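Local coordinates for protein imidazoleglycerol-phosphate dehydratase (PDB 5DNL) that catalyses the dehydration of D-erythro-1-(imidazol-4-yl)glycerol 3-phosphate to 3-(imidazol-4-yl)-2-oxopropyl phosphate, the sixth step of histidine biosynthesis, at residues V93-R98 and R160-E165; A101-N106 and E121-L126; I134-L139 and K153-A158. All coordinates share one frame; numbering follows the deposited sequence. Where two conformers were deposited one is given.

The three contacts pack two helices onto one mixed four-stranded sheet. Contacts 1 and 3 both use helix 144-162, and their centres lie about 13 Å apart. They meet directly where Val93 CG2 packs on Ala158 CB at 4.0 Å. Contacts 2 and 3 have centres about 10 Å apart. Strands 100-104 and 133-140 are neighbours in the sheet, and Val123 CG1 lies 3.7 Å from Ile134 CG2. Segments 93-98 and 101-106 adjoin in the chain, and contact 2 lies between 93-98 and 160-165, its centre about 16 Å from that of contact 1. All three touch bound groups: Arg98 (contact 1) and Lys153 (contact 3) bind different inhibitor copies, and Glu121 (contact 2) binds manganese.

Contact 1 of 3, residues V93-R98 and R160-E165; sequences VDISNR and RVATKE. With 5DL ([(2S)-2-hydroxy-3-(1H-1,2,4-triazol-1-yl)propyl]phosphonic acid), chain I.
Ile95 holds CG1 anti to its carbonyl carbon (chi1 -52°) and keeps that branch extended (chi2 178°), which carries CD1 across to Ala162. There Ile95 CD1 lies 3.8 Å from Ala162 CB. It also meets the methyl of Thr163, with CG2 at 3.9 Å from Ile95 CD1. The Thr163 hydroxyl is used elsewhere and is hydrogen-bonded to Leu159 O. Val93 adds a looser touch, CG1 to Ala162 CB at 4.4 Å. These apolar groups join the end of strand 87-94 and the residue after it to the C-terminal end of helix 144-162, which packs on the sheet.

Two tight turns follow the strand. Ile95 is the centre of an inverse gamma turn. Ser96 OG then accepts from Arg98 N at 3.0 Å, which makes an ST turn. Arg98 belongs to the inhibitor pocket. Arg98 NH1 donates to phosphonate O10 of the inhibitor at 2.8 Å. Arg98 NH2 reaches inhibitor O12 at 3.1 Å along a nearly straight bond (175°). Triazole carbon C3 sits above one face of the guanidinium, toward its rim. Arg98 NE makes a salt bridge to Asp85 of a neighbouring subunit. Arg76, Ser171 and Lys173 of the same chain, and Lys153 of that neighbouring subunit, also bind the inhibitor.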
loop_
_atom_site.group_PDB
_atom_site.type_symbol
_atom_site.label_atom_id
_atom_site.label_comp_id
_atom_site.label_asym_id
_atom_site.label_seq_id
_atom_site.Cartn_x
_atom_site.Cartn_y
_atom_site.Cartn_z
ATOM N N VAL A 93 -14.293 -34.000 20.393
ATOM C CA VAL A 93 -13.860 -34.389 21.726
ATOM C C VAL A 93 -12.991 -35.633 21.648
ATOM O O VAL A 93 -13.292 -36.570 20.910
ATOM C CB VAL A 93 -15.080 -34.663 22.638
ATOM C CG1 VAL A 93 -14.656 -35.261 23.985
ATOM C CG2 VAL A 93 -15.897 -33.404 22.846
ATOM N N ASP A 94 -11.905 -35.630 22.415
ATOM C CA ASP A 94 -11.082 -36.816 22.650
ATOM C C ASP A 94 -10.894 -36.911 24.162
ATOM O O ASP A 94 -10.228 -36.049 24.758
ATOM C CB ASP A 94 -9.755 -36.682 21.892
ATOM C CG ASP A 94 -8.730 -37.700 22.281
ATOM O OD1 ASP A 94 -9.040 -38.578 23.105
ATOM O OD2 ASP A 94 -7.582 -37.612 21.764
ATOM N N ILE A 95 -11.460 -37.951 24.798
ATOM C CA ILE A 95 -11.288 -38.177 26.222
ATOM C C ILE A 95 -9.908 -38.817 26.410
ATOM O O ILE A 95 -9.736 -40.022 26.604
ATOM C CB ILE A 95 -12.449 -38.997 26.839
ATOM C CG1 ILE A 95 -13.793 -38.355 26.476
ATOM C CG2 ILE A 95 -12.293 -39.088 28.338
ATOM C CD1 ILE A 95 -15.016 -39.101 26.994
ATOM N N SER A 96 -8.911 -37.941 26.310
ATOM C CA SER A 96 -7.511 -38.293 26.113
ATOM C C SER A 96 -6.675 -38.349 27.389
ATOM O O SER A 96 -5.528 -38.781 27.333
ATOM C CB SER A 96 -6.886 -37.177 25.277
ATOM O OG SER A 96 -7.089 -35.930 25.938
ATOM N N ASN A 97 -7.221 -37.863 28.512
ATOM C CA ASN A 97 -6.452 -37.582 29.708
ATOM C C ASN A 97 -5.363 -36.505 29.497
ATOM O O ASN A 97 -4.377 -36.434 30.227
ATOM C CB ASN A 97 -5.851 -38.866 30.289
ATOM C CG ASN A 97 -5.517 -38.741 31.757
ATOM O OD1 ASN A 97 -6.149 -37.989 32.499
ATOM N ND2 ASN A 97 -4.477 -39.440 32.179
ATOM N N ARG A 98 -5.576 -35.639 28.507
ATOM C CA ARG A 98 -4.669 -34.537 28.206
ATOM C C ARG A 98 -5.492 -33.250 28.155
ATOM O O ARG A 98 -5.947 -32.851 27.080
ATOM C CB ARG A 98 -3.928 -34.738 26.874
ATOM C CG ARG A 98 -2.935 -35.880 26.869
ATOM C CD ARG A 98 -2.102 -35.878 25.594
ATOM N NE ARG A 98 -2.853 -36.233 24.404
ATOM C CZ ARG A 98 -2.855 -37.430 23.803
ATOM N NH1 ARG A 98 -2.118 -38.442 24.253
ATOM N NH2 ARG A 98 -3.576 -37.612 22.715
ATOM N N ARG A 160 -22.048 -37.862 23.847
ATOM C CA ARG A 160 -22.902 -39.068 23.751
ATOM C C ARG A 160 -22.101 -40.205 23.107
ATOM O O ARG A 160 -22.148 -41.355 23.567
ATOM C CB ARG A 160 -24.163 -38.786 22.933
ATOM C CG ARG A 160 -25.137 -39.970 22.834
ATOM C CD ARG A 160 -26.146 -39.809 21.715
ATOM N NE ARG A 160 -26.934 -38.589 21.770
ATOM C CZ ARG A 160 -27.796 -38.194 20.825
ATOM N NH1 ARG A 160 -28.010 -38.940 19.742
ATOM N NH2 ARG A 160 -28.458 -37.040 20.952
ATOM N N VAL A 161 -21.359 -39.897 22.056
ATOM C CA VAL A 161 -20.571 -40.886 21.319
ATOM C C VAL A 161 -19.331 -41.292 22.124
ATOM O O VAL A 161 -19.012 -42.480 22.275
ATOM C CB VAL A 161 -20.138 -40.338 19.949
ATOM C CG1 VAL A 161 -19.238 -41.307 19.200
ATOM C CG2 VAL A 161 -21.346 -39.977 19.099
ATOM N N ALA A 162 -18.604 -40.309 22.633
ATOM C CA ALA A 162 -17.313 -40.549 23.280
ATOM C C ALA A 162 -17.386 -41.312 24.598
ATOM O O ALA A 162 -16.405 -41.975 24.971
ATOM C CB ALA A 162 -16.569 -39.231 23.503
ATOM N N THR A 163 -18.519 -41.213 25.308
ATOM C CA THR A 163 -18.663 -41.800 26.644
ATOM C C THR A 163 -19.295 -43.195 26.593
ATOM O O THR A 163 -19.470 -43.813 27.638
ATOM C CB THR A 163 -19.495 -40.893 27.578
ATOM O OG1 THR A 163 -20.804 -40.711 27.034
ATOM C CG2 THR A 163 -18.822 -39.533 27.768
ATOM N N LYS A 164 -19.624 -43.682 25.406
ATOM C CA LYS A 164 -20.212 -45.034 25.268
ATOM C C LYS A 164 -19.174 -46.092 25.562
ATOM O O LYS A 164 -17.991 -45.905 25.318
ATOM C CB LYS A 164 -20.744 -45.245 23.846
ATOM C CG LYS A 164 -22.247 -45.173 23.684
ATOM C CD LYS A 164 -22.675 -45.479 22.247
ATOM C CE LYS A 164 -22.108 -46.777 21.679
ATOM N NZ LYS A 164 -22.803 -47.188 20.427
ATOM N N GLU A 165 -19.617 -47.243 26.066
ATOM C CA GLU A 165 -18.707 -48.346 26.332
ATOM C C GLU A 165 -18.081 -48.923 25.042
ATOM O O GLU A 165 -18.749 -49.013 24.008
ATOM C CB GLU A 165 -19.435 -49.449 27.138
ATOM C CG GLU A 165 -18.505 -50.554 27.607
ATOM C CD GLU A 165 -19.173 -51.543 28.542
ATOM O OE1 GLU A 165 -18.485 -52.469 29.013
ATOM O OE2 GLU A 165 -20.378 -51.402 28.807
HETATM N N1 5DL I . 1.751 -38.665 20.089
HETATM C C3 5DL I . 0.459 -37.546 21.576
HETATM N N2 5DL I . 0.580 -38.617 20.803
HETATM C C8 5DL I . -1.240 -41.971 21.054
HETATM C C7 5DL I . -0.041 -41.018 21.190
HETATM C C6 5DL I . -0.432 -39.656 20.696
HETATM C C5 5DL I . 2.366 -37.530 20.480
HETATM O O10 5DL I . -2.235 -41.136 23.405
HETATM P P9 5DL I . -2.702 -41.543 22.046
HETATM O O11 5DL I . -3.581 -42.784 22.088
HETATM O O12 5DL I . -3.422 -40.407 21.329
HETATM O O13 5DL I . 1.065 -41.510 20.423
HETATM N N4 5DL I . 1.593 -36.859 21.371
#

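Contact 2 of 3, residues A101-N106 and E121-L126; sequences ANVDVN and EFVWGL. With MN (manganese (II) ion), chain D.
Ala101 sets its methyl squarely on the indole of Trp124. Ala101 CB stands 3.6 Å from the centroid of the five-membered ring of Trp124 and only 8° off the ring normal, a CH-pi contact over the face. The backbone of Ala101 continues across the six-membered ring. Ala101 N lies 3.5 Å from Trp124 CH2, and Ala101 O comes within 3.5 Å of Trp124 CZ2. No hydrogen bond crosses between the segments.

The valines make the second patch. Val123 CG1 is 3.9 Å from Ala101 CB. Val123 CG1 is equally close to Val103 CG2, at 3.9 Å, and the two valine side chains cross obliquely. Val123 thus touches two residues on the same side of the strand.

The first torsion of Trp124 (chi1 -95°) swings the indole back to the strand, although its CB does not point there. Pro99 of a neighbouring subunit also packs on this indole. An alanine in place of Trp124 would probably leave the Ala101 methyl without its aromatic cover and open a gap beside that proline.

One turn earlier on the helix, Glu121 serves the metal site. Glu121 OE1 binds manganese at 2.2 Å, and water 1 is a further ligand. His52 and Glu56 of the same chain and His146 of another neighbouring subunit bind the same ion.

Strand 101-104 and helix 121-126 run nearly antiparallel (158°), with axes 8.3 Å apart at closest approach. They belong to a beta-alpha-beta unit that is completed by strand 133-140, which is hydrogen-bonded alongside 100-104, while Phe122 and Leu126 face helix 51-69 and Phe122 also touches Leu155 of helix 144-162.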
loop_
_atom_site.group_PDB
_atom_site.type_symbol
_atom_site.label_atom_id
_atom_site.label_comp_id
_atom_site.label_asym_id
_atom_site.label_seq_id
_atom_site.Cartn_x
_atom_site.Cartn_y
_atom_site.Cartn_z
ATOM N N ALA A 101 -8.362 -27.176 25.634
ATOM C CA ALA A 101 -9.525 -26.625 24.957
ATOM C C ALA A 101 -9.052 -25.609 23.943
ATOM O O ALA A 101 -8.127 -24.844 24.199
ATOM C CB ALA A 101 -10.473 -25.976 25.931
ATOM N N ASN A 102 -9.731 -25.588 22.800
ATOM C CA ASN A 102 -9.556 -24.530 21.795
ATOM C C ASN A 102 -10.956 -24.171 21.343
ATOM O O ASN A 102 -11.614 -24.976 20.675
ATOM C CB ASN A 102 -8.685 -25.030 20.654
ATOM C CG ASN A 102 -8.495 -24.009 19.532
ATOM O OD1 ASN A 102 -9.294 -23.111 19.327
ATOM N ND2 ASN A 102 -7.421 -24.176 18.789
ATOM N N VAL A 103 -11.393 -22.969 21.699
ATOM C CA VAL A 103 -12.703 -22.443 21.332
ATOM C C VAL A 103 -12.486 -21.288 20.376
ATOM O O VAL A 103 -11.906 -20.271 20.759
ATOM C CB VAL A 103 -13.484 -22.000 22.579
ATOM C CG1 VAL A 103 -14.829 -21.376 22.210
ATOM C CG2 VAL A 103 -13.663 -23.166 23.557
ATOM N N ASP A 104 -12.916 -21.468 19.132
ATOM C CA ASP A 104 -12.723 -20.514 18.047
ATOM C C ASP A 104 -14.107 -20.172 17.491
ATOM O O ASP A 104 -14.637 -20.890 16.623
ATOM C CB ASP A 104 -11.821 -21.137 16.981
ATOM C CG ASP A 104 -11.514 -20.188 15.831
ATOM O OD1 ASP A 104 -11.755 -18.979 15.958
ATOM O OD2 ASP A 104 -11.048 -20.685 14.789
ATOM N N VAL A 105 -14.666 -19.084 18.009
ATOM C CA VAL A 105 -15.942 -18.542 17.555
ATOM C C VAL A 105 -15.774 -17.099 17.110
ATOM O O VAL A 105 -14.745 -16.448 17.397
ATOM C CB VAL A 105 -17.039 -18.664 18.645
ATOM C CG1 VAL A 105 -17.254 -20.117 19.004
ATOM C CG2 VAL A 105 -16.701 -17.878 19.905
ATOM N N ASN A 106 -16.781 -16.610 16.402
ATOM C CA ASN A 106 -16.754 -15.270 15.824
ATOM C C ASN A 106 -18.169 -14.739 15.858
ATOM O O ASN A 106 -18.966 -14.975 14.945
ATOM C CB ASN A 106 -16.198 -15.284 14.396
ATOM C CG ASN A 106 -16.042 -13.888 13.815
ATOM O OD1 ASN A 106 -16.287 -12.892 14.480
ATOM N ND2 ASN A 106 -15.616 -13.820 12.562
ATOM N N GLU A 121 -14.568 -20.452 29.492
ATOM C CA GLU A 121 -14.271 -20.929 30.843
ATOM C C GLU A 121 -15.064 -22.193 31.195
ATOM O O GLU A 121 -14.534 -23.098 31.863
ATOM C CB GLU A 121 -14.418 -19.811 31.862
ATOM C CG GLU A 121 -13.290 -18.813 31.725
ATOM C CD GLU A 121 -11.951 -19.454 31.983
ATOM O OE1 GLU A 121 -11.629 -19.771 33.155
ATOM O OE2 GLU A 121 -11.243 -19.719 30.989
ATOM N N PHE A 122 -16.295 -22.295 30.718
ATOM C CA PHE A 122 -17.024 -23.552 30.869
ATOM C C PHE A 122 -16.283 -24.703 30.163
ATOM O O PHE A 122 -16.107 -25.792 30.731
ATOM C CB PHE A 122 -18.455 -23.432 30.312
ATOM C CG PHE A 122 -19.142 -24.772 30.146
ATOM C CD1 PHE A 122 -19.755 -25.386 31.225
ATOM C CD2 PHE A 122 -19.129 -25.427 28.931
ATOM C CE1 PHE A 122 -20.348 -26.640 31.090
ATOM C CE2 PHE A 122 -19.725 -26.664 28.788
ATOM C CZ PHE A 122 -20.328 -27.271 29.864
ATOM N N VAL A 123 -15.857 -24.478 28.921
ATOM C CA VAL A 123 -15.214 -25.522 28.118
ATOM C C VAL A 123 -13.872 -25.929 28.716
ATOM O O VAL A 123 -13.555 -27.131 28.808
ATOM C CB VAL A 123 -15.083 -25.126 26.631
ATOM C CG1 VAL A 123 -14.351 -26.201 25.857
ATOM C CG2 VAL A 123 -16.467 -24.910 26.015
ATOM N N TRP A 124 -13.059 -24.953 29.136
ATOM C CA TRP A 124 -11.827 -25.278 29.837
ATOM C C TRP A 124 -12.074 -26.027 31.132
ATOM O O TRP A 124 -11.327 -26.952 31.459
ATOM C CB TRP A 124 -10.968 -24.033 30.115
ATOM C CG TRP A 124 -9.912 -23.784 29.096
ATOM C CD1 TRP A 124 -9.872 -22.761 28.186
ATOM C CD2 TRP A 124 -8.738 -24.560 28.886
ATOM N NE1 TRP A 124 -8.716 -22.854 27.434
ATOM C CE2 TRP A 124 -8.005 -23.942 27.850
ATOM C CE3 TRP A 124 -8.221 -25.705 29.483
ATOM C CZ2 TRP A 124 -6.784 -24.459 27.388
ATOM C CZ3 TRP A 124 -7.001 -26.198 29.027
ATOM C CH2 TRP A 124 -6.308 -25.572 28.001
ATOM N N GLY A 125 -13.117 -25.638 31.859
ATOM C CA GLY A 125 -13.478 -26.331 33.095
ATOM C C GLY A 125 -13.832 -27.785 32.801
ATOM O O GLY A 125 -13.345 -28.712 33.481
ATOM N N LEU A 126 -14.665 -27.977 31.782
ATOM C CA LEU A 126 -15.048 -29.305 31.347
ATOM C C LEU A 126 -13.846 -30.138 30.897
ATOM O O LEU A 126 -13.695 -31.312 31.276
ATOM C CB LEU A 126 -16.079 -29.171 30.218
ATOM C CG LEU A 126 -16.638 -30.432 29.581
ATOM C CD1 LEU A 126 -17.384 -31.229 30.635
ATOM C CD2 LEU A 126 -17.549 -30.122 28.402
HETATM MN MN MN D . -11.349 -18.782 35.077
HETATM O O HOH W 1 -9.749 -20.143 35.743
#

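Contact 3 of 3, residues I134-L139 and K153-A158. With 5DL ([(2S)-2-hydroxy-3-(1H-1,2,4-triazol-1-yl)propyl]phosphonic acid), chain F.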
loop_
_atom_site.group_PDB
_atom_site.type_symbol
_atom_site.label_atom_id
_atom_site.label_comp_id
_atom_site.label_asym_id
_atom_site.label_seq_id
_atom_site.Cartn_x
_atom_site.Cartn_y
_atom_site.Cartn_z
ATOM N N ILE A 134 -10.828 -30.806 23.853
ATOM C CA ILE A 134 -12.093 -30.290 23.301
ATOM C C ILE A 134 -11.835 -29.149 22.330
ATOM O O ILE A 134 -11.228 -28.147 22.712
ATOM C CB ILE A 134 -13.023 -29.798 24.413
ATOM C CG1 ILE A 134 -13.278 -30.916 25.431
ATOM C CG2 ILE A 134 -14.339 -29.307 23.809
ATOM C CD1 ILE A 134 -14.188 -30.537 26.580
ATOM N N HIS A 135 -12.304 -29.316 21.090
ATOM C CA HIS A 135 -12.284 -28.274 20.083
ATOM C C HIS A 135 -13.710 -27.816 19.817
ATOM O O HIS A 135 -14.602 -28.645 19.581
ATOM C CB HIS A 135 -11.721 -28.787 18.772
ATOM C CG HIS A 135 -10.248 -28.984 18.780
ATOM N ND1 HIS A 135 -9.389 -28.056 18.252
ATOM C CD2 HIS A 135 -9.484 -30.012 19.218
ATOM C CE1 HIS A 135 -8.146 -28.486 18.399
ATOM N NE2 HIS A 135 -8.178 -29.675 18.960
ATOM N N ILE A 136 -13.904 -26.499 19.797
ATOM C CA ILE A 136 -15.153 -25.858 19.358
ATOM C C ILE A 136 -14.724 -24.964 18.199
ATOM O O ILE A 136 -13.975 -24.017 18.429
ATOM C CB ILE A 136 -15.812 -24.971 20.442
ATOM C CG1 ILE A 136 -16.013 -25.700 21.782
ATOM C CG2 ILE A 136 -17.159 -24.449 19.944
ATOM C CD1 ILE A 136 -16.911 -26.910 21.720
ATOM N N LYS A 137 -15.174 -25.266 16.983
ATOM C CA LYS A 137 -14.744 -24.527 15.795
ATOM C C LYS A 137 -15.962 -24.070 15.039
ATOM O O LYS A 137 -16.666 -24.868 14.407
ATOM C CB LYS A 137 -13.827 -25.362 14.899
ATOM C CG LYS A 137 -13.232 -24.532 13.764
ATOM C CD LYS A 137 -12.236 -25.321 12.942
ATOM C CE LYS A 137 -11.393 -24.397 12.069
ATOM N NZ LYS A 137 -10.262 -23.817 12.855
ATOM N N GLN A 138 -16.212 -22.774 15.101
ATOM C CA GLN A 138 -17.273 -22.193 14.307
ATOM C C GLN A 138 -16.927 -22.258 12.820
ATOM O O GLN A 138 -15.861 -21.789 12.407
ATOM C CB GLN A 138 -17.521 -20.756 14.733
ATOM C CG GLN A 138 -18.607 -20.037 13.961
ATOM C CD GLN A 138 -18.875 -18.673 14.525
ATOM O OE1 GLN A 138 -18.747 -18.449 15.720
ATOM N NE2 GLN A 138 -19.214 -17.734 13.651
ATOM N N LEU A 139 -17.813 -22.845 12.011
ATOM C CA LEU A 139 -17.665 -22.890 10.559
ATOM C C LEU A 139 -18.423 -21.777 9.849
ATOM O O LEU A 139 -17.971 -21.298 8.812
ATOM C CB LEU A 139 -18.150 -24.240 10.031
ATOM C CG LEU A 139 -17.486 -25.443 10.700
ATOM C CD1 LEU A 139 -18.050 -26.734 10.158
ATOM C CD2 LEU A 139 -15.968 -25.402 10.550
ATOM N N LYS A 153 -25.180 -27.917 22.236
ATOM C CA LYS A 153 -25.824 -29.092 21.614
ATOM C C LYS A 153 -24.753 -30.049 21.095
ATOM O O LYS A 153 -24.838 -31.274 21.270
ATOM C CB LYS A 153 -26.723 -28.678 20.451
ATOM C CG LYS A 153 -27.987 -27.915 20.795
ATOM C CD LYS A 153 -28.858 -27.771 19.557
ATOM C CE LYS A 153 -30.210 -27.121 19.841
ATOM N NZ LYS A 153 -31.073 -27.248 18.633
ATOM N N GLY A 154 -23.738 -29.480 20.445
ATOM C CA GLY A 154 -22.650 -30.244 19.904
ATOM C C GLY A 154 -21.821 -30.971 20.930
ATOM O O GLY A 154 -21.416 -32.101 20.698
ATOM N N LEU A 155 -21.509 -30.304 22.033
ATOM C CA LEU A 155 -20.842 -30.980 23.149
ATOM C C LEU A 155 -21.650 -32.175 23.631
ATOM O O LEU A 155 -21.085 -33.238 23.888
ATOM C CB LEU A 155 -20.579 -30.011 24.287
ATOM C CG LEU A 155 -19.393 -29.074 24.060
ATOM C CD1 LEU A 155 -19.465 -27.928 25.052
ATOM C CD2 LEU A 155 -18.072 -29.804 24.180
ATOM N N GLY A 156 -22.961 -31.997 23.762
ATOM C CA GLY A 156 -23.812 -33.108 24.191
ATOM C C GLY A 156 -23.752 -34.259 23.213
ATOM O O GLY A 156 -23.503 -35.409 23.626
ATOM N N MET A 157 -23.926 -33.970 21.925
ATOM C CA MET A 157 -23.883 -35.012 20.891
ATOM C C MET A 157 -22.524 -35.702 20.829
ATOM O O MET A 157 -22.450 -36.901 20.695
ATOM C CB MET A 157 -24.190 -34.436 19.513
ATOM C CG MET A 157 -25.594 -33.946 19.307
ATOM S SD MET A 157 -26.763 -35.296 19.078
ATOM C CE MET A 157 -25.637 -36.552 18.536
ATOM N N ALA A 158 -21.448 -34.932 20.907
ATOM C CA ALA A 158 -20.108 -35.495 20.806
ATOM C C ALA A 158 -19.792 -36.395 21.976
ATOM O O ALA A 158 -19.229 -37.492 21.802
ATOM C CB ALA A 158 -19.058 -34.392 20.675
HETATM N N1 5DL F . -32.628 -20.517 20.518
HETATM C C3 5DL F . -33.316 -20.767 18.392
HETATM N N2 5DL F . -33.021 -21.393 19.537
HETATM C C8 5DL F . -34.119 -24.850 20.776
HETATM C C7 5DL F . -34.098 -23.321 20.743
HETATM C C6 5DL F . -33.101 -22.841 19.699
HETATM C C5 5DL F . -32.707 -19.332 19.904
HETATM O O10 5DL F . -35.720 -24.981 18.629
HETATM P P9 5DL F . -34.542 -25.680 19.219
HETATM O O11 5DL F . -34.798 -27.127 19.567
HETATM O O12 5DL F . -33.344 -25.614 18.282
HETATM O O13 5DL F . -33.736 -22.779 22.022
HETATM N N4 5DL F . -33.118 -19.434 18.619
#
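Leu155 meets Ile134 and Ile136 by apolar packing alone. Its CD2 methyl does most of the touching. Leu155 CD2 lies 3.8 Å from Ile134 CG2, the branch that stands anti to the backbone N of Ile134. Leu155 crosses Ile134 at about a right angle. Ile136 was modelled in two conformers, so its touch, Ile136 CD1 to Leu155 CD2 at 4.0 Å, is doubtful. All three side chains are buried. Val91 of strand 87-94, the antiparallel neighbour in the sheet, also covers Leu155.

The polar interaction lies apart from this patch. Lys153 has a chain extended beyond CG, which carries NZ out to the inhibitor; on the way the side chain packs on Met82 and Met84 of strand 77-84. Lys153 NZ donates to phosphonate O12 of the inhibitor at 2.8 Å. Arg76, Arg98, Ser171 and Lys173 of a neighbouring subunit bind the same molecule, so this pocket lies between subunits.

Strand 133-140 lies inside the sheet, between strands 87-94 and 100-104, with helix 144-162 packed on one face. From strand 77-84 to helix 144-162 the order is beta-beta-beta-alpha-beta-alpha, with strands arranged 1-2-4-3, consistent with the S5-like fold of the family's clan.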